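Local structure of catalase (Pseudomonas syringae, 1M7S) at residues F300-N312 and Q336-N350. The protein breaks down hydrogen peroxide into water and oxygen with a heme cofactor, protecting the cell from peroxide damage. Numbering follows the deposited sequence.
Unlike the reference sequence in segment 336-350: N343 (reference Ile). With HEM (protoporphyrin IX containing Fe), chain E.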
loop_
_atom_site.group_PDB
_atom_site.type_symbol
_atom_site.label_atom_id
_atom_site.label_comp_id
_atom_site.label_asym_id
_atom_site.label_seq_id
_atom_site.Cartn_x
_atom_site.Cartn_y
_atom_site.Cartn_z
ATOM N N PHE A 300 18.333 6.204 4.257
ATOM C CA PHE A 300 16.952 5.770 4.122
ATOM C C PHE A 300 16.297 5.580 5.490
ATOM O O PHE A 300 15.179 5.986 5.779
ATOM C CB PHE A 300 16.827 4.454 3.312
ATOM C CG PHE A 300 15.399 4.019 3.116
ATOM C CD1 PHE A 300 14.824 3.034 3.927
ATOM C CD2 PHE A 300 14.622 4.533 2.068
ATOM C CE1 PHE A 300 13.519 2.583 3.787
ATOM C CE2 PHE A 300 13.295 4.100 1.920
ATOM C CZ PHE A 300 12.756 3.120 2.764
ATOM N N GLN A 301 16.959 4.785 6.353
ATOM C CA GLN A 301 16.356 4.410 7.632
ATOM C C GLN A 301 16.089 5.609 8.523
ATOM O O GLN A 301 15.124 5.599 9.322
ATOM C CB GLN A 301 17.279 3.409 8.391
ATOM C CG GLN A 301 17.117 1.952 7.907
ATOM C CD GLN A 301 18.308 1.090 8.286
ATOM O OE1 GLN A 301 19.275 1.571 8.876
ATOM N NE2 GLN A 301 18.175 -0.222 8.024
ATOM N N GLU A 302 16.933 6.616 8.426
ATOM C CA GLU A 302 16.836 7.801 9.258
ATOM C C GLU A 302 16.294 9.020 8.519
ATOM O O GLU A 302 15.198 9.458 8.908
ATOM C CB GLU A 302 18.219 8.122 9.838
ATOM C CG GLU A 302 18.709 6.924 10.685
ATOM C CD GLU A 302 20.130 7.100 11.163
ATOM O OE1 GLU A 302 20.357 7.973 12.042
ATOM O OE2 GLU A 302 21.031 6.371 10.686
ATOM N N THR A 303 17.005 9.581 7.564
ATOM C CA THR A 303 16.548 10.844 6.948
ATOM C C THR A 303 15.274 10.631 6.143
ATOM O O THR A 303 14.395 11.458 6.263
ATOM C CB THR A 303 17.640 11.444 6.055
ATOM O OG1 THR A 303 18.871 11.526 6.827
ATOM C CG2 THR A 303 17.292 12.835 5.534
ATOM N N GLU A 304 15.185 9.559 5.355
ATOM C CA GLU A 304 13.975 9.411 4.531
ATOM C C GLU A 304 12.787 9.087 5.426
ATOM O O GLU A 304 11.720 9.621 5.214
ATOM C CB GLU A 304 14.182 8.305 3.476
ATOM C CG GLU A 304 13.102 8.320 2.401
ATOM C CD GLU A 304 12.993 9.637 1.637
ATOM O OE1 GLU A 304 11.861 9.964 1.163
ATOM O OE2 GLU A 304 13.968 10.366 1.431
ATOM N N GLN A 305 12.975 8.137 6.381
ATOM C CA GLN A 305 11.852 7.721 7.202
ATOM C C GLN A 305 11.484 8.607 8.386
ATOM O O GLN A 305 10.405 8.334 8.974
ATOM C CB GLN A 305 12.045 6.276 7.668
ATOM C CG GLN A 305 12.062 5.237 6.570
ATOM C CD GLN A 305 12.127 3.821 7.104
ATOM O OE1 GLN A 305 11.381 2.991 6.597
ATOM N NE2 GLN A 305 12.969 3.538 8.133
ATOM N N VAL A 306 12.215 9.656 8.700
ATOM C CA VAL A 306 11.830 10.480 9.846
ATOM C C VAL A 306 10.485 11.130 9.572
ATOM O O VAL A 306 10.154 11.539 8.452
ATOM C CB VAL A 306 12.944 11.465 10.215
ATOM C CG1 VAL A 306 13.105 12.616 9.211
ATOM C CG2 VAL A 306 12.772 11.973 11.648
ATOM N N ALA A 307 9.651 11.233 10.601
ATOM C CA ALA A 307 8.290 11.761 10.520
ATOM C C ALA A 307 8.192 13.017 11.389
ATOM O O ALA A 307 8.147 12.899 12.618
ATOM C CB ALA A 307 7.314 10.681 10.974
ATOM N N MET A 308 8.362 14.181 10.756
ATOM C CA MET A 308 8.274 15.444 11.500
ATOM C C MET A 308 6.832 15.932 11.469
ATOM O O MET A 308 6.275 15.965 10.361
ATOM C CB MET A 308 9.140 16.508 10.804
ATOM C CG MET A 308 10.632 16.189 10.672
ATOM S SD MET A 308 11.342 16.302 12.362
ATOM C CE MET A 308 13.075 16.089 11.948
ATOM N N ALA A 309 6.210 16.267 12.597
ATOM C CA ALA A 309 4.812 16.708 12.529
ATOM C C ALA A 309 4.510 17.685 13.645
ATOM O O ALA A 309 4.759 17.365 14.815
ATOM C CB ALA A 309 3.939 15.442 12.710
ATOM N N PRO A 310 3.862 18.777 13.336
ATOM C CA PRO A 310 3.441 19.761 14.326
ATOM C C PRO A 310 2.521 19.094 15.327
ATOM O O PRO A 310 2.443 19.502 16.485
ATOM C CB PRO A 310 2.838 20.945 13.547
ATOM C CG PRO A 310 3.488 20.765 12.192
ATOM C CD PRO A 310 3.552 19.248 11.958
ATOM N N ALA A 311 1.822 17.982 15.007
ATOM C CA ALA A 311 0.975 17.280 15.926
ATOM C C ALA A 311 1.816 16.599 17.030
ATOM O O ALA A 311 1.166 16.169 17.983
ATOM C CB ALA A 311 0.132 16.203 15.250
ATOM N N ASN A 312 3.115 16.415 16.897
ATOM C CA ASN A 312 3.848 15.731 17.968
ATOM C C ASN A 312 4.156 16.846 18.999
ATOM O O ASN A 312 5.082 17.624 18.808
ATOM C CB ASN A 312 5.124 15.098 17.436
ATOM C CG ASN A 312 4.873 13.856 16.604
ATOM O OD1 ASN A 312 3.954 13.101 16.892
ATOM N ND2 ASN A 312 5.679 13.594 15.562
ATOM N N GLN A 336 1.920 10.986 6.800
ATOM C CA GLN A 336 2.864 9.981 7.287
ATOM C C GLN A 336 2.188 8.622 7.426
ATOM O O GLN A 336 2.760 7.555 7.267
ATOM C CB GLN A 336 3.518 10.478 8.594
ATOM C CG GLN A 336 4.562 11.585 8.293
ATOM C CD GLN A 336 4.761 12.652 9.360
ATOM O OE1 GLN A 336 4.284 12.609 10.508
ATOM N NE2 GLN A 336 5.475 13.698 8.967
ATOM N N MET A 337 0.865 8.624 7.669
ATOM C CA MET A 337 0.128 7.353 7.728
ATOM C C MET A 337 0.260 6.692 6.356
ATOM O O MET A 337 0.209 5.462 6.249
ATOM C CB MET A 337 -1.322 7.595 8.080
ATOM C CG MET A 337 -1.576 8.009 9.545
ATOM S SD MET A 337 -1.752 6.566 10.597
ATOM C CE MET A 337 -1.458 7.203 12.227
ATOM N N TYR A 338 0.275 7.520 5.298
ATOM C CA TYR A 338 0.378 7.003 3.940
ATOM C C TYR A 338 1.819 6.733 3.508
ATOM O O TYR A 338 2.081 5.637 3.030
ATOM C CB TYR A 338 -0.233 8.051 2.975
ATOM C CG TYR A 338 0.074 7.773 1.532
ATOM C CD1 TYR A 338 -0.498 6.634 0.930
ATOM C CD2 TYR A 338 0.929 8.594 0.790
ATOM C CE1 TYR A 338 -0.240 6.350 -0.411
ATOM C CE2 TYR A 338 1.197 8.279 -0.528
ATOM C CZ TYR A 338 0.624 7.169 -1.108
ATOM O OH TYR A 338 0.906 6.858 -2.424
ATOM N N ARG A 339 2.706 7.704 3.642
ATOM C CA ARG A 339 4.106 7.623 3.214
ATOM C C ARG A 339 4.882 6.543 3.960
ATOM O O ARG A 339 5.727 5.842 3.394
ATOM C CB ARG A 339 4.822 8.985 3.478
ATOM C CG ARG A 339 6.213 9.059 2.844
ATOM C CD ARG A 339 6.726 10.502 2.877
ATOM N NE ARG A 339 6.972 11.023 4.238
ATOM C CZ ARG A 339 8.002 10.736 5.018
ATOM N NH1 ARG A 339 8.099 11.364 6.207
ATOM N NH2 ARG A 339 8.993 9.901 4.706
ATOM N N LEU A 340 4.671 6.467 5.258
ATOM C CA LEU A 340 5.296 5.466 6.103
ATOM C C LEU A 340 4.354 4.305 6.372
ATOM O O LEU A 340 4.681 3.171 5.991
ATOM C CB LEU A 340 5.804 6.077 7.417
ATOM C CG LEU A 340 6.824 7.215 7.184
ATOM C CD1 LEU A 340 7.081 7.983 8.483
ATOM C CD2 LEU A 340 8.104 6.716 6.602
ATOM N N GLY A 341 3.199 4.593 6.974
ATOM C CA GLY A 341 2.295 3.499 7.342
ATOM C C GLY A 341 1.755 3.797 8.752
ATOM O O GLY A 341 2.287 4.612 9.494
ATOM N N ALA A 342 0.719 2.996 9.119
ATOM C CA ALA A 342 0.149 3.131 10.463
ATOM C C ALA A 342 1.196 2.932 11.540
ATOM O O ALA A 342 1.160 3.617 12.569
ATOM C CB ALA A 342 -0.994 2.113 10.620
ATOM N N ASN A 343 2.194 2.054 11.336
ATOM C CA ASN A 343 3.233 1.825 12.366
ATOM C C ASN A 343 4.455 2.693 12.198
ATOM O O ASN A 343 5.544 2.465 12.740
ATOM C CB ASN A 343 3.564 0.294 12.335
ATOM C CG ASN A 343 2.394 -0.437 13.026
ATOM O OD1 ASN A 343 2.055 -0.078 14.175
ATOM N ND2 ASN A 343 1.735 -1.391 12.410
ATOM N N GLY A 344 4.387 3.763 11.383
ATOM C CA GLY A 344 5.522 4.619 11.105
ATOM C C GLY A 344 6.163 5.228 12.351
ATOM O O GLY A 344 7.390 5.340 12.394
ATOM N N LEU A 345 5.392 5.588 13.373
ATOM C CA LEU A 345 5.966 6.177 14.574
ATOM C C LEU A 345 6.661 5.153 15.463
ATOM O O LEU A 345 7.343 5.602 16.386
ATOM C CB LEU A 345 4.937 6.949 15.391
ATOM C CG LEU A 345 4.200 8.068 14.657
ATOM C CD1 LEU A 345 3.618 9.037 15.693
ATOM C CD2 LEU A 345 5.054 8.769 13.628
ATOM N N SER A 346 6.565 3.867 15.166
ATOM C CA SER A 346 7.359 2.884 15.893
ATOM C C SER A 346 8.694 2.600 15.223
ATOM O O SER A 346 9.511 1.829 15.800
ATOM C CB SER A 346 6.507 1.613 16.066
ATOM O OG SER A 346 6.591 0.893 14.831
ATOM N N LEU A 347 9.067 3.223 14.099
ATOM C CA LEU A 347 10.380 3.033 13.498
ATOM C C LEU A 347 11.426 3.625 14.428
ATOM O O LEU A 347 11.165 4.634 15.068
ATOM C CB LEU A 347 10.502 3.716 12.105
ATOM C CG LEU A 347 9.523 3.205 11.046
ATOM C CD1 LEU A 347 9.620 4.038 9.742
ATOM C CD2 LEU A 347 9.818 1.729 10.662
ATOM N N PRO A 348 12.632 3.092 14.495
ATOM C CA PRO A 348 13.708 3.580 15.328
ATOM C C PRO A 348 13.852 5.087 15.389
ATOM O O PRO A 348 13.786 5.692 16.492
ATOM C CB PRO A 348 15.005 2.881 14.826
ATOM C CG PRO A 348 14.398 1.589 14.339
ATOM C CD PRO A 348 13.038 1.895 13.745
ATOM N N VAL A 349 13.905 5.786 14.275
ATOM C CA VAL A 349 14.127 7.226 14.254
ATOM C C VAL A 349 12.938 8.009 14.806
ATOM O O VAL A 349 13.186 9.169 15.224
ATOM C CB VAL A 349 14.539 7.698 12.833
ATOM C CG1 VAL A 349 13.338 7.635 11.903
ATOM C CG2 VAL A 349 15.182 9.069 12.840
ATOM N N ASN A 350 11.763 7.418 14.756
ATOM C CA ASN A 350 10.585 8.135 15.207
ATOM C C ASN A 350 10.184 7.806 16.641
ATOM O O ASN A 350 9.302 8.488 17.182
ATOM C CB ASN A 350 9.426 7.850 14.246
ATOM C CG ASN A 350 9.742 8.427 12.877
ATOM O OD1 ASN A 350 10.324 9.524 12.801
ATOM N ND2 ASN A 350 9.361 7.727 11.829
HETATM C CHA HEM E . 6.699 19.082 5.013
HETATM C CHB HEM E . 7.586 23.478 6.833
HETATM C CHC HEM E . 3.098 24.848 5.676
HETATM C CHD HEM E . 1.938 20.211 4.787
HETATM C C1A HEM E . 7.317 20.165 5.592
HETATM C C2A HEM E . 8.733 20.186 6.032
HETATM C C3A HEM E . 8.975 21.397 6.531
HETATM C C4A HEM E . 7.753 22.173 6.407
HETATM C CMA HEM E . 10.266 21.944 7.155
HETATM C CAA HEM E . 9.646 18.955 5.901
HETATM C CBA HEM E . 9.847 18.153 7.230
HETATM C CGA HEM E . 10.940 17.076 6.994
HETATM O O1A HEM E . 10.486 15.906 7.023
HETATM O O2A HEM E . 12.081 17.564 6.870
HETATM C C1B HEM E . 6.447 24.228 6.712
HETATM C C2B HEM E . 6.258 25.578 7.225
HETATM C C3B HEM E . 5.010 25.964 6.889
HETATM C C4B HEM E . 4.397 24.872 6.184
HETATM C CMB HEM E . 7.347 26.360 7.974
HETATM C CAB HEM E . 4.268 27.279 7.127
HETATM C CBB HEM E . 4.532 28.101 8.124
HETATM C C1C HEM E . 2.389 23.697 5.448
HETATM C C2C HEM E . 0.948 23.606 5.398
HETATM C C3C HEM E . 0.624 22.324 5.180
HETATM C C4C HEM E . 1.864 21.592 5.035
HETATM C CMC HEM E . -0.047 24.773 5.638
HETATM C CAC HEM E . -0.753 21.643 5.052
HETATM C CBC HEM E . -1.820 21.965 5.805
HETATM C C1D HEM E . 3.160 19.533 4.704
HETATM C C2D HEM E . 3.293 18.128 4.354
HETATM C C3D HEM E . 4.588 17.812 4.415
HETATM C C4D HEM E . 5.308 19.005 4.803
HETATM C CMD HEM E . 2.079 17.260 3.980
HETATM C CAD HEM E . 5.258 16.434 4.144
HETATM C CBD HEM E . 5.477 15.695 5.514
HETATM C CGD HEM E . 5.941 14.257 5.366
HETATM O O1D HEM E . 6.574 13.771 6.367
HETATM O O2D HEM E . 5.698 13.564 4.348
HETATM N NA HEM E . 6.788 21.408 5.795
HETATM N NB HEM E . 5.286 23.805 6.096
HETATM N NC HEM E . 2.932 22.456 5.193
HETATM N ND HEM E . 4.412 20.018 5.022
HETATM FE FE HEM E . 4.831 21.902 5.587
HETATM O O HOH W 1 14.638 4.406 11.691
HETATM O O HOH W 2 9.653 9.107 1.859
HETATM O O HOH W 3 5.414 23.212 3.516
#
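R339 and Q336 of helix 323-339 bond to the backbone oxygens of E304, V306 and M308 while also gripping one heme propionate. R339 starts with CG anti to its own N (chi1 -170°), runs extended, then bends at chi3, which turns the guanidinium edge to the loop carbonyls and the propionate. R339 NH2 donates to E304 O at 2.8 Å, a bent bond (134°) with the oxygen tilted from the guanidinium plane; R339 NH1 donates to V306 O at 3.0 Å, in that plane, and also to HEM O1D, while NE donates to HEM O2D. These four bonds, spread over three nitrogens, fix the group's rotation. A water between NH2 and E304 OE1 links the two charges, which make no direct salt bridge. Q336 NE2 uses both hydrogens: one goes to HEM O1D at 2.8 Å, almost straight (179°), the other to M308 O at 2.8 Å, approaching from above that carbonyl's plane. The Q336 amide carbon CD also packs 3.6 Å from A307 CB.

N350 OD1 accepts A307 N at 2.9 Å, and ND2 divides its hydrogens between Q305 O and G344 O, both close to the amide plane. L340 CD1 lies 3.7 Å from A307 CB, and V349 CG2 meets V306 CG2 at 4.0 Å. L347 CD1 packs across the Q305 side chain at about a right angle; Q305 NE2 bonds to Q301 O and to N366 O of a neighbouring subunit.

This contact forms part of the propionate side of the catalase heme pocket; R49 and R88 also hydrogen-bond the heme, and helix 323-339 carries Y332, the probable axial ligand. Strands 82-90 and 107-114 of the beta barrel pack against V306, M308 and V349, and the neighbouring subunit takes the Q301 amide through its T370 and N366.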